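Local atomic coordinates of putative glycyl-glycine endopeptidase lytM (Ruminococcus gnavus, PDB entry 3NYY), a protein that is probably a zinc-dependent metalloendopeptidase of the M23 family, a group whose members typically cut peptide bonds in the bacterial cell wall. Residues 30-44 and 59-71. Numbering follows the deposited sequence.
Sequences YLKQAADPGRDVGLY and VSPSGFQKLYRQW. With SO4 (sulfate ion), chain G; SO4 (sulfate ion), chain F.
Asp40 OD1, packed against Phe64 CB on the facing helix, is gripped by two nitrogens of one arginine: Arg39 NE at 2.9 Å and Arg39 NH2 at 2.8 Å, a side-on salt bridge lying in the guanidinium plane. The other carboxylate oxygen, Asp40 OD2, takes the proton of Tyr30 OH from above its plane (2.6 Å), so both oxygens are held, and Arg39 probably offsets the negative charge. Arg39 also reaches helix 61-71: its chain bends at chi3, and NH1 gives a nearly straight bond to Gln65 OE1 (2.9 Å, 172°), while a water accepts from NH2 and donates to Pro61 O. One face of the guanidinium lies against Tyr68 CB, its plane tilted only modestly from the Tyr68 ring.

Next to these polar groups, Phe64 is the knob, set among Arg39, Asp40 and Leu43 of helix 37-44 and Tyr30 near the end of helix 25-31. Asp40 CB sits over one face of its ring, 4.2 Å from the centroid, in a CH-pi contact, and Tyr30 meets it obliquely with ring planes 40° apart. Met27 and Phe55 add further cover. In return Leu43 enters helix 61-71 between Phe64, Leu67, Tyr68 and Trp71; CD1 touches Tyr68 CB (3.7 Å) and CD2 reaches Trp71 CB. Ser60 starts that helix as its N-cap, OG accepting from Gly63 N.

Helices 37-44 and 61-71 thus cross at 76° with their axes 9.8 Å apart, a steep knobs-into-holes crossing joined by the Arg39–Gln65 hydrogen bond, within the helical N-terminal LytM region that accompanies the M23 peptidase fold.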
loop_
_atom_site.group_PDB
_atom_site.type_symbol
_atom_site.label_atom_id
_atom_site.label_comp_id
_atom_site.label_asym_id
_atom_site.label_seq_id
_atom_site.Cartn_x
_atom_site.Cartn_y
_atom_site.Cartn_z
ATOM N N TYR A 30 1.346 5.014 -22.201
ATOM C CA TYR A 30 1.364 6.120 -23.157
ATOM C C TYR A 30 1.962 7.361 -22.533
ATOM O O TYR A 30 2.749 8.069 -23.162
ATOM C CB TYR A 30 -0.047 6.379 -23.725
ATOM C CG TYR A 30 -0.047 7.654 -24.548
ATOM C CD1 TYR A 30 0.302 7.657 -25.889
ATOM C CD2 TYR A 30 -0.318 8.860 -23.927
ATOM C CE1 TYR A 30 0.338 8.870 -26.593
ATOM C CE2 TYR A 30 -0.245 10.025 -24.576
ATOM C CZ TYR A 30 0.056 10.041 -25.902
ATOM O OH TYR A 30 0.099 11.287 -26.499
ATOM N N LEU A 31 1.582 7.648 -21.292
ATOM C CA LEU A 31 1.976 8.908 -20.639
ATOM C C LEU A 31 3.481 9.050 -20.453
ATOM O O LEU A 31 4.004 10.150 -20.541
ATOM C CB LEU A 31 1.207 9.087 -19.323
ATOM C CG LEU A 31 -0.251 9.486 -19.524
ATOM C CD1 LEU A 31 -1.017 9.376 -18.164
ATOM C CD2 LEU A 31 -0.411 10.905 -20.124
ATOM N N LYS A 32 4.171 7.938 -20.284
ATOM C CA LYS A 32 5.637 7.993 -20.120
ATOM C C LYS A 32 6.360 8.573 -21.345
ATOM O O LYS A 32 7.498 9.042 -21.208
ATOM C CB LYS A 32 6.224 6.618 -19.876
ATOM C CG LYS A 32 5.687 5.869 -18.662
ATOM C CD LYS A 32 6.346 6.232 -17.349
ATOM C CE LYS A 32 6.395 4.984 -16.418
ATOM N NZ LYS A 32 5.037 4.397 -16.092
ATOM N N GLN A 33 5.722 8.502 -22.517
ATOM C CA GLN A 33 6.325 9.012 -23.751
ATOM C C GLN A 33 5.686 10.304 -24.250
ATOM O O GLN A 33 6.039 10.806 -25.313
ATOM C CB GLN A 33 6.262 7.925 -24.827
ATOM C CG GLN A 33 6.926 6.626 -24.385
ATOM C CD GLN A 33 8.322 6.847 -23.846
ATOM O OE1 GLN A 33 9.167 7.450 -24.507
ATOM N NE2 GLN A 33 8.574 6.360 -22.637
ATOM N N ALA A 34 4.741 10.866 -23.482
ATOM C CA ALA A 34 3.979 12.004 -23.952
ATOM C C ALA A 34 4.727 13.286 -23.647
ATOM O O ALA A 34 5.192 13.450 -22.551
ATOM C CB ALA A 34 2.602 12.037 -23.272
ATOM N N ALA A 35 4.761 14.207 -24.608
ATOM C CA ALA A 35 5.409 15.492 -24.409
ATOM C C ALA A 35 4.647 16.359 -23.403
ATOM O O ALA A 35 5.239 17.145 -22.682
ATOM C CB ALA A 35 5.513 16.221 -25.734
ATOM N N ASP A 36 3.325 16.217 -23.383
ATOM C CA ASP A 36 2.442 17.088 -22.575
ATOM C C ASP A 36 1.475 16.150 -21.870
ATOM O O ASP A 36 0.323 15.964 -22.306
ATOM C CB ASP A 36 1.737 18.076 -23.502
ATOM C CG ASP A 36 0.967 19.174 -22.756
ATOM O OD1 ASP A 36 0.688 19.062 -21.525
ATOM O OD2 ASP A 36 0.658 20.173 -23.449
ATOM N N PRO A 37 1.944 15.508 -20.792
ATOM C CA PRO A 37 1.106 14.479 -20.169
ATOM C C PRO A 37 -0.163 15.016 -19.547
ATOM O O PRO A 37 -1.210 14.327 -19.630
ATOM C CB PRO A 37 2.030 13.848 -19.122
ATOM C CG PRO A 37 2.991 14.959 -18.817
ATOM C CD PRO A 37 3.243 15.636 -20.115
ATOM N N GLY A 38 -0.122 16.229 -18.981
ATOM C CA GLY A 38 -1.323 16.850 -18.415
ATOM C C GLY A 38 -2.398 17.052 -19.485
ATOM O O GLY A 38 -3.596 16.738 -19.289
ATOM N N ARG A 39 -1.999 17.564 -20.630
ATOM C CA ARG A 39 -2.937 17.737 -21.731
ATOM C C ARG A 39 -3.556 16.415 -22.137
ATOM O O ARG A 39 -4.773 16.345 -22.328
ATOM C CB ARG A 39 -2.258 18.346 -22.955
ATOM C CG ARG A 39 -3.229 18.759 -24.026
ATOM C CD ARG A 39 -2.520 18.990 -25.362
ATOM N NE ARG A 39 -2.148 17.696 -25.959
ATOM C CZ ARG A 39 -1.773 17.515 -27.239
ATOM N NH1 ARG A 39 -1.700 18.543 -28.062
ATOM N NH2 ARG A 39 -1.517 16.288 -27.682
ATOM N N ASP A 40 -2.717 15.404 -22.356
ATOM C CA ASP A 40 -3.179 14.133 -22.908
ATOM C C ASP A 40 -4.049 13.351 -21.933
ATOM O O ASP A 40 -5.084 12.818 -22.331
ATOM C CB ASP A 40 -2.010 13.313 -23.430
ATOM C CG ASP A 40 -1.353 13.946 -24.651
ATOM O OD1 ASP A 40 -1.895 14.933 -25.210
ATOM O OD2 ASP A 40 -0.276 13.438 -25.044
ATOM N N VAL A 41 -3.706 13.370 -20.649
ATOM C CA VAL A 41 -4.574 12.719 -19.651
ATOM C C VAL A 41 -5.916 13.470 -19.531
ATOM O O VAL A 41 -6.995 12.871 -19.420
ATOM C CB VAL A 41 -3.880 12.509 -18.270
ATOM C CG1 VAL A 41 -3.827 13.830 -17.419
ATOM C CG2 VAL A 41 -4.520 11.320 -17.570
ATOM N N GLY A 42 -5.868 14.787 -19.627
ATOM C CA GLY A 42 -7.065 15.607 -19.629
ATOM C C GLY A 42 -7.979 15.277 -20.800
ATOM O O GLY A 42 -9.185 15.171 -20.629
ATOM N N LEU A 43 -7.372 15.106 -21.973
ATOM C CA LEU A 43 -8.129 14.719 -23.178
ATOM C C LEU A 43 -8.716 13.320 -23.072
ATOM O O LEU A 43 -9.837 13.070 -23.497
ATOM C CB LEU A 43 -7.251 14.864 -24.418
ATOM C CG LEU A 43 -6.938 16.328 -24.766
ATOM C CD1 LEU A 43 -5.768 16.404 -25.785
ATOM C CD2 LEU A 43 -8.151 17.084 -25.274
ATOM N N TYR A 44 -7.947 12.411 -22.518
ATOM C CA TYR A 44 -8.374 11.063 -22.257
ATOM C C TYR A 44 -9.587 11.036 -21.355
ATOM O O TYR A 44 -10.569 10.325 -21.667
ATOM C CB TYR A 44 -7.209 10.296 -21.654
ATOM C CG TYR A 44 -7.550 8.941 -21.155
ATOM C CD1 TYR A 44 -7.730 7.885 -22.044
ATOM C CD2 TYR A 44 -7.664 8.684 -19.795
ATOM C CE1 TYR A 44 -8.024 6.606 -21.595
ATOM C CE2 TYR A 44 -7.965 7.389 -19.336
ATOM C CZ TYR A 44 -8.142 6.363 -20.253
ATOM O OH TYR A 44 -8.452 5.114 -19.812
ATOM N N VAL A 59 -5.054 5.547 -29.067
ATOM C CA VAL A 59 -4.253 6.072 -27.952
ATOM C C VAL A 59 -2.843 6.264 -28.514
ATOM O O VAL A 59 -1.986 5.378 -28.438
ATOM C CB VAL A 59 -4.249 5.133 -26.725
ATOM C CG1 VAL A 59 -3.220 5.599 -25.690
ATOM C CG2 VAL A 59 -5.637 5.074 -26.109
ATOM N N SER A 60 -2.636 7.438 -29.101
ATOM C CA SER A 60 -1.423 7.741 -29.853
ATOM C C SER A 60 -1.299 9.246 -29.980
ATOM O O SER A 60 -2.297 9.967 -29.817
ATOM C CB SER A 60 -1.502 7.144 -31.265
ATOM O OG SER A 60 -2.440 7.832 -32.093
ATOM N N PRO A 61 -0.094 9.731 -30.321
ATOM C CA PRO A 61 0.111 11.160 -30.513
ATOM C C PRO A 61 -0.886 11.813 -31.463
ATOM O O PRO A 61 -1.413 12.901 -31.168
ATOM C CB PRO A 61 1.551 11.234 -31.074
ATOM C CG PRO A 61 2.223 10.067 -30.451
ATOM C CD PRO A 61 1.181 8.983 -30.409
ATOM N N SER A 62 -1.158 11.183 -32.596
ATOM C CA SER A 62 -2.074 11.761 -33.575
ATOM C C SER A 62 -3.531 11.745 -33.070
ATOM O O SER A 62 -4.287 12.648 -33.363
ATOM C CB SER A 62 -1.992 11.043 -34.918
ATOM O OG SER A 62 -2.125 9.652 -34.743
ATOM N N GLY A 63 -3.901 10.706 -32.326
ATOM C CA GLY A 63 -5.233 10.636 -31.708
ATOM C C GLY A 63 -5.449 11.786 -30.730
ATOM O O GLY A 63 -6.485 12.431 -30.746
ATOM N N PHE A 64 -4.434 12.076 -29.923
ATOM C CA PHE A 64 -4.525 13.156 -28.934
ATOM C C PHE A 64 -4.465 14.518 -29.556
ATOM O O PHE A 64 -5.169 15.418 -29.116
ATOM C CB PHE A 64 -3.484 13.005 -27.818
ATOM C CG PHE A 64 -3.856 11.927 -26.839
ATOM C CD1 PHE A 64 -5.003 12.072 -26.022
ATOM C CD2 PHE A 64 -3.175 10.737 -26.799
ATOM C CE1 PHE A 64 -5.377 11.029 -25.171
ATOM C CE2 PHE A 64 -3.558 9.734 -25.938
ATOM C CZ PHE A 64 -4.651 9.900 -25.123
ATOM N N GLN A 65 -3.686 14.683 -30.621
ATOM C CA GLN A 65 -3.678 15.970 -31.293
ATOM C C GLN A 65 -5.042 16.318 -31.902
ATOM O O GLN A 65 -5.485 17.476 -31.874
ATOM C CB GLN A 65 -2.562 16.034 -32.353
ATOM C CG GLN A 65 -2.314 17.440 -32.867
ATOM C CD GLN A 65 -1.718 18.373 -31.800
ATOM O OE1 GLN A 65 -1.069 17.923 -30.844
ATOM N NE2 GLN A 65 -1.911 19.678 -31.983
ATOM N N LYS A 66 -5.698 15.310 -32.469
ATOM C CA LYS A 66 -7.053 15.441 -32.978
ATOM C C LYS A 66 -8.043 15.872 -31.877
ATOM O O LYS A 66 -8.817 16.811 -32.057
ATOM C CB LYS A 66 -7.471 14.108 -33.610
ATOM C CG LYS A 66 -8.809 14.110 -34.322
ATOM C CD LYS A 66 -9.103 12.696 -34.839
ATOM C CE LYS A 66 -10.417 12.590 -35.596
ATOM N NZ LYS A 66 -10.231 12.981 -37.020
ATOM N N LEU A 67 -7.993 15.180 -30.739
ATOM C CA LEU A 67 -8.827 15.540 -29.577
ATOM C C LEU A 67 -8.518 16.921 -29.103
ATOM O O LEU A 67 -9.416 17.660 -28.757
ATOM C CB LEU A 67 -8.642 14.552 -28.439
ATOM C CG LEU A 67 -9.290 13.190 -28.649
ATOM C CD1 LEU A 67 -8.860 12.139 -27.603
ATOM C CD2 LEU A 67 -10.824 13.342 -28.739
ATOM N N TYR A 68 -7.237 17.281 -29.034
ATOM C CA TYR A 68 -6.875 18.630 -28.629
ATOM C C TYR A 68 -7.523 19.722 -29.510
ATOM O O TYR A 68 -8.093 20.706 -29.009
ATOM C CB TYR A 68 -5.350 18.796 -28.636
ATOM C CG TYR A 68 -4.903 20.230 -28.467
ATOM C CD1 TYR A 68 -5.143 20.948 -27.273
ATOM C CD2 TYR A 68 -4.262 20.891 -29.509
ATOM C CE1 TYR A 68 -4.734 22.305 -27.144
ATOM C CE2 TYR A 68 -3.862 22.242 -29.391
ATOM C CZ TYR A 68 -4.099 22.931 -28.198
ATOM O OH TYR A 68 -3.667 24.243 -28.145
ATOM N N ARG A 69 -7.461 19.538 -30.816
ATOM C CA ARG A 69 -8.002 20.565 -31.729
ATOM C C ARG A 69 -9.521 20.748 -31.578
ATOM O O ARG A 69 -10.046 21.834 -31.801
ATOM C CB ARG A 69 -7.581 20.293 -33.162
ATOM C CG ARG A 69 -6.062 20.567 -33.376
ATOM C CD ARG A 69 -5.604 22.012 -33.006
ATOM N NE ARG A 69 -6.102 23.080 -33.899
ATOM C CZ ARG A 69 -5.614 23.353 -35.121
ATOM N NH1 ARG A 69 -4.607 22.650 -35.647
ATOM N NH2 ARG A 69 -6.144 24.343 -35.840
ATOM N N GLN A 70 -10.197 19.695 -31.136
ATOM C CA GLN A 70 -11.613 19.795 -30.805
ATOM C C GLN A 70 -11.846 20.460 -29.429
ATOM O O GLN A 70 -12.435 21.541 -29.321
ATOM C CB GLN A 70 -12.200 18.388 -30.817
ATOM C CG GLN A 70 -12.084 17.702 -32.210
ATOM C CD GLN A 70 -12.548 16.230 -32.213
ATOM O OE1 GLN A 70 -11.910 15.357 -32.816
ATOM N NE2 GLN A 70 -13.655 15.966 -31.561
ATOM N N TRP A 71 -11.307 19.830 -28.378
ATOM C CA TRP A 71 -11.622 20.221 -26.999
ATOM C C TRP A 71 -11.152 21.611 -26.608
ATOM O O TRP A 71 -11.750 22.237 -25.742
ATOM C CB TRP A 71 -11.117 19.158 -25.989
ATOM C CG TRP A 71 -12.003 17.969 -25.959
ATOM C CD1 TRP A 71 -11.866 16.849 -26.674
ATOM C CD2 TRP A 71 -13.210 17.824 -25.197
ATOM N NE1 TRP A 71 -12.896 15.982 -26.416
ATOM C CE2 TRP A 71 -13.734 16.560 -25.505
ATOM C CE3 TRP A 71 -13.902 18.646 -24.318
ATOM C CZ2 TRP A 71 -14.914 16.091 -24.970
ATOM C CZ3 TRP A 71 -15.069 18.169 -23.765
ATOM C CH2 TRP A 71 -15.556 16.898 -24.090
HETATM S S SO4 G . 1.395 8.562 -34.369
HETATM O O1 SO4 G . 1.561 7.296 -33.643
HETATM O O2 SO4 G . 2.501 9.495 -34.126
HETATM O O3 SO4 G . 1.333 8.252 -35.793
HETATM O O4 SO4 G . 0.170 9.196 -33.909
HETATM S S SO4 F . -3.628 24.853 -24.516
HETATM O O1 SO4 F . -3.763 23.498 -23.971
HETATM O O2 SO4 F . -3.253 25.767 -23.443
HETATM O O3 SO4 F . -2.619 24.832 -25.557
HETATM O O4 SO4 F . -4.958 25.188 -25.031
HETATM O O HOH W 1 -0.079 14.667 -29.765
#